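Local coordinates for protein cytosine-specific methyltransferase (Escherichia coli O157:H7 EDL933, PDB 3G7U) that probably transfers a methyl group from S-adenosyl-L-methionine to carbon 5 of cytosine in DNA, as a prophage-encoded member of the C5-methyltransferase family, at residues G225-E228 with K229-Q233; V318-P321 with R322-A325. One frame throughout, in Å; residues are numbered along the deposited sequence.

Contact 1: residues G225-E228 with K229-Q233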
loop_
_atom_site.group_PDB
_atom_site.type_symbol
_atom_site.label_atom_id
_atom_site.label_comp_id
_atom_site.label_asym_id
_atom_site.label_seq_id
_atom_site.Cartn_x
_atom_site.Cartn_y
_atom_site.Cartn_z
ATOM N N GLY A 225 -0.077 -18.537 6.601
ATOM C CA GLY A 225 0.312 -17.159 6.864
ATOM C C GLY A 225 -0.480 -16.128 6.084
ATOM O O GLY A 225 -0.993 -15.189 6.673
ATOM N N PHE A 226 -0.597 -16.329 4.773
ATOM C CA PHE A 226 -1.331 -15.404 3.886
ATOM C C PHE A 226 -2.789 -15.231 4.312
ATOM O O PHE A 226 -3.303 -14.093 4.337
ATOM C CB PHE A 226 -1.254 -15.887 2.435
ATOM C CG PHE A 226 -2.029 -15.033 1.466
ATOM C CD1 PHE A 226 -1.488 -13.831 1.002
ATOM C CD2 PHE A 226 -3.303 -15.425 1.010
ATOM C CE1 PHE A 226 -2.190 -13.033 0.100
ATOM C CE2 PHE A 226 -4.019 -14.606 0.106
ATOM C CZ PHE A 226 -3.440 -13.411 -0.351
ATOM N N TYR A 227 -3.440 -16.351 4.680
ATOM C CA TYR A 227 -4.855 -16.347 5.045
ATOM C C TYR A 227 -5.099 -15.751 6.401
ATOM O O TYR A 227 -6.173 -15.196 6.653
ATOM C CB TYR A 227 -5.462 -17.764 4.927
ATOM C CG TYR A 227 -5.328 -18.282 3.520
ATOM C CD1 TYR A 227 -6.115 -17.753 2.484
ATOM C CD2 TYR A 227 -4.367 -19.249 3.192
ATOM C CE1 TYR A 227 -5.964 -18.182 1.164
ATOM C CE2 TYR A 227 -4.212 -19.693 1.876
ATOM C CZ TYR A 227 -5.020 -19.161 0.868
ATOM O OH TYR A 227 -4.872 -19.576 -0.431
ATOM N N GLU A 228 -4.104 -15.828 7.290
ATOM C CA GLU A 228 -4.240 -15.154 8.606
ATOM C C GLU A 228 -4.200 -13.644 8.408
ATOM O O GLU A 228 -4.884 -12.901 9.102
ATOM C CB GLU A 228 -3.116 -15.519 9.598
ATOM C CG GLU A 228 -2.598 -16.967 9.608
ATOM C CD GLU A 228 -3.646 -18.049 9.957
ATOM O OE1 GLU A 228 -4.597 -17.775 10.732
ATOM O OE2 GLU A 228 -3.495 -19.199 9.454
ATOM N N LYS A 229 -3.352 -13.205 7.492
ATOM C CA LYS A 229 -3.262 -11.777 7.128
ATOM C C LYS A 229 -4.512 -11.360 6.349
ATOM O O LYS A 229 -5.008 -10.242 6.482
ATOM C CB LYS A 229 -2.009 -11.529 6.287
ATOM C CG LYS A 229 -0.732 -11.631 7.072
ATOM C CD LYS A 229 0.431 -10.961 6.354
ATOM C CE LYS A 229 1.727 -11.036 7.232
ATOM N NZ LYS A 229 1.499 -10.514 8.627
ATOM N N LEU A 230 -5.039 -12.280 5.548
ATOM C CA LEU A 230 -6.214 -11.966 4.713
ATOM C C LEU A 230 -7.486 -11.740 5.532
ATOM O O LEU A 230 -8.231 -10.809 5.261
ATOM C CB LEU A 230 -6.420 -13.043 3.629
ATOM C CG LEU A 230 -7.408 -12.788 2.486
ATOM C CD1 LEU A 230 -6.872 -11.693 1.516
ATOM C CD2 LEU A 230 -7.617 -14.092 1.702
ATOM N N TRP A 231 -7.702 -12.574 6.554
ATOM C CA TRP A 231 -8.934 -12.596 7.343
ATOM C C TRP A 231 -8.788 -12.123 8.792
ATOM O O TRP A 231 -9.768 -12.078 9.522
ATOM C CB TRP A 231 -9.585 -14.000 7.279
ATOM C CG TRP A 231 -9.930 -14.367 5.848
ATOM C CD1 TRP A 231 -10.510 -13.531 4.900
ATOM C CD2 TRP A 231 -9.715 -15.622 5.192
ATOM N NE1 TRP A 231 -10.655 -14.208 3.707
ATOM C CE2 TRP A 231 -10.172 -15.483 3.855
ATOM C CE3 TRP A 231 -9.174 -16.854 5.598
ATOM C CZ2 TRP A 231 -10.108 -16.532 2.923
ATOM C CZ3 TRP A 231 -9.085 -17.899 4.654
ATOM C CH2 TRP A 231 -9.544 -17.723 3.336
ATOM N N GLY A 232 -7.591 -11.715 9.199
ATOM C CA GLY A 232 -7.362 -11.277 10.593
ATOM C C GLY A 232 -6.205 -10.299 10.720
ATOM O O GLY A 232 -6.003 -9.451 9.829
ATOM N N GLN A 233 -5.437 -10.420 11.816
ATOM C CA GLN A 233 -4.330 -9.513 12.111
ATOM C C GLN A 233 -4.776 -8.057 11.941
ATOM O O GLN A 233 -4.160 -7.265 11.188
ATOM C CB GLN A 233 -3.092 -9.848 11.297
ATOM C CG GLN A 233 -2.485 -11.211 11.667
ATOM C CD GLN A 233 -1.246 -11.546 10.862
ATOM O OE1 GLN A 233 -0.613 -10.660 10.273
ATOM N NE2 GLN A 233 -0.888 -12.839 10.828
HETATM O O HOH W 1 0.922 -14.361 9.073
#
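Tyr227 and Trp231, one helical turn apart, lie side by side and point the same way. Their planes are inclined by only 27°, yet the ring of Tyr227 and the six-membered ring of Trp231 have centroids 5.3 Å apart: they are slid past each other and barely overlap. Tyr227 CB and CD1 lie along CZ3 and CH2 on the six-membered side of the Trp231 indole, and the nearest approach is Tyr227 CD1 to Trp231 CH2 at 3.5 Å. Both residues have CG anti to the carbonyl carbon (chi1 -59° and -60°), which accounts for the shared direction. Leu230 takes the other choice, with CG anti to the backbone N, and its CD2 methyl reaches 4.0 Å from Phe226 CE2 and 4.0 Å from Tyr227 CD1; the same methyl lies over the rim of one indole face.

On another side of the turn, Lys229 NZ donates to Gln233 OE1 at 2.7 Å, in the amide plane and on a lone pair, while a salt bridge to Glu357 gives the ammonium a second partner. A water joins Gly225 O to Gln233 NE2, which it meets at 2.9 Å, so both ends of the amide are engaged. Backbone bonding follows the helix, as in Trp231 N to Tyr227 O at 3.0 Å, until Gly232 leaves helical geometry.

The short helix 225-231 is held on several sides. Tyr227 OH bonds to Asp195 O in helix 193-196, Trp231 NE1 to Asp332, and Leu230 and Trp231 both pack on Arg326 of helix 321-328, while Arg21 of helix 14-22 binds the backbone where the helix ends.

Contact 2: residues V318-P321 with R322-A325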
loop_
_atom_site.group_PDB
_atom_site.type_symbol
_atom_site.label_atom_id
_atom_site.label_comp_id
_atom_site.label_asym_id
_atom_site.label_seq_id
_atom_site.Cartn_x
_atom_site.Cartn_y
_atom_site.Cartn_z
ATOM N N VAL A 318 -12.188 -9.031 -16.842
ATOM C CA VAL A 318 -11.196 -8.378 -15.996
ATOM C C VAL A 318 -11.459 -8.755 -14.546
ATOM O O VAL A 318 -12.571 -9.182 -14.212
ATOM C CB VAL A 318 -11.232 -6.849 -16.152
ATOM C CG1 VAL A 318 -10.898 -6.474 -17.584
ATOM C CG2 VAL A 318 -12.613 -6.313 -15.830
ATOM N N ILE A 319 -10.441 -8.651 -13.693
ATOM C CA ILE A 319 -10.591 -8.968 -12.263
ATOM C C ILE A 319 -11.455 -7.905 -11.554
ATOM O O ILE A 319 -11.594 -6.796 -12.075
ATOM C CB ILE A 319 -9.189 -9.139 -11.561
ATOM C CG1 ILE A 319 -8.357 -7.844 -11.654
ATOM C CG2 ILE A 319 -8.451 -10.416 -12.156
ATOM C CD1 ILE A 319 -7.018 -7.933 -10.866
ATOM N N THR A 320 -11.977 -8.229 -10.371
ATOM C CA THR A 320 -12.778 -7.332 -9.586
ATOM C C THR A 320 -11.865 -6.508 -8.685
ATOM O O THR A 320 -10.690 -6.851 -8.479
ATOM C CB THR A 320 -13.743 -8.099 -8.666
ATOM O OG1 THR A 320 -12.972 -8.834 -7.728
ATOM C CG2 THR A 320 -14.607 -9.057 -9.453
ATOM N N PRO A 321 -12.378 -5.387 -8.169
ATOM C CA PRO A 321 -11.552 -4.662 -7.187
ATOM C C PRO A 321 -11.094 -5.536 -6.016
ATOM O O PRO A 321 -9.962 -5.393 -5.536
ATOM C CB PRO A 321 -12.512 -3.567 -6.685
ATOM C CG PRO A 321 -13.405 -3.312 -7.815
ATOM C CD PRO A 321 -13.613 -4.666 -8.517
ATOM N N ARG A 322 -11.959 -6.420 -5.527
ATOM C CA ARG A 322 -11.538 -7.230 -4.383
ATOM C C ARG A 322 -10.429 -8.203 -4.786
ATOM O O ARG A 322 -9.503 -8.436 -4.024
ATOM C CB ARG A 322 -12.714 -7.987 -3.746
ATOM C CG ARG A 322 -12.365 -8.923 -2.554
ATOM C CD ARG A 322 -11.632 -8.238 -1.394
ATOM N NE ARG A 322 -12.446 -7.211 -0.762
ATOM C CZ ARG A 322 -11.969 -6.276 0.057
ATOM N NH1 ARG A 322 -10.676 -6.265 0.387
ATOM N NH2 ARG A 322 -12.798 -5.378 0.587
ATOM N N GLU A 323 -10.487 -8.712 -6.013
ATOM C CA GLU A 323 -9.412 -9.576 -6.508
ATOM C C GLU A 323 -8.096 -8.829 -6.625
ATOM O O GLU A 323 -7.057 -9.353 -6.220
ATOM C CB GLU A 323 -9.802 -10.204 -7.856
ATOM C CG GLU A 323 -10.901 -11.283 -7.661
ATOM C CD GLU A 323 -11.616 -11.733 -8.947
ATOM O OE1 GLU A 323 -11.476 -11.079 -10.003
ATOM O OE2 GLU A 323 -12.369 -12.750 -8.887
ATOM N N ALA A 324 -8.140 -7.606 -7.158
ATOM C CA ALA A 324 -6.964 -6.765 -7.207
ATOM C C ALA A 324 -6.401 -6.477 -5.810
ATOM O O ALA A 324 -5.155 -6.489 -5.616
ATOM C CB ALA A 324 -7.281 -5.465 -7.920
ATOM N N ALA A 325 -7.294 -6.209 -4.859
ATOM C CA ALA A 325 -6.906 -5.938 -3.446
ATOM C C ALA A 325 -6.178 -7.132 -2.892
ATOM O O ALA A 325 -5.140 -6.988 -2.229
ATOM C CB ALA A 325 -8.119 -5.648 -2.587
#
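Two reciprocal hydrogen bonds tie Thr320 and Glu323 together, each side chain serving the other residue's backbone N-H. Glu323 N donates to Thr320 OG1 at 3.0 Å, and Thr320 N donates to Glu323 OE1 at 2.9 Å. In the second bond Thr320 N meets OE1 from above the carboxylate, 42° out of its plane.

Torsions explain how both acceptors arrive. Thr320 OG1 stands between its own backbone N and carbonyl carbon (chi1 65°), leaning over the start of the helix, whereas the Glu323 chain runs extended beyond CG and crosses the threonine side chain obliquely. The glutamate therefore passes close to the hydroxyl, with CG 3.2 Å from Thr320 OG1, before OE1 turns to the amide. That oxygen also lies 3.2 Å from Ile319 CA, and its salt bridge with Arg317 gives the carboxylate a cationic partner, which would favour its ionised form.

Ile319 packs beside the box, its CD1 methyl 3.9 Å from Ala324 CB. Behind it the regular helical bonding begins: Ala324 N donates to Thr320 O with a nearly straight 170° angle, and Ala325 N follows to Pro321 O at 2.9 Å. Pro321, the first helical residue, has no N-H to offer, and its ring rests on Lys340, Ser343 and Phe344 of helix 340-348. Arg322 turns its guanidinium elsewhere, bonding to Ser253 O and Phe334 O.

The two reciprocal bonds make a capping box, with Thr320 as N-cap and Glu323 three residues on, at the buried N-terminal end of helix 321-328 where the preceding loop enters it. Ile319 and Ala324, the residue before the N-cap and the fourth helical residue, touch at the positions of a hydrophobic staple.

How the contacts relate
Contact 1 and contact 2 occur in series along the chain, their centres 18 Å apart and their nearest atoms about 6 Å apart, so they do not touch directly. Helix 321-328 provides the connection: contact 2 caps its N-terminal end, and Arg326, one residue past contact 2, is where contact 1 packs on it. Asp332 is a second shared neighbour, hydrogen-bonded through its side chain to Trp231, joined to Leu230 by a backbone bond, and touched by Arg322 of contact 2. The two differ in extent: contact 1 spans a whole short helix and its exit, contact 2 only the entry to one. Both lie away from the predicted catalytic Cys81 and are local helix contacts.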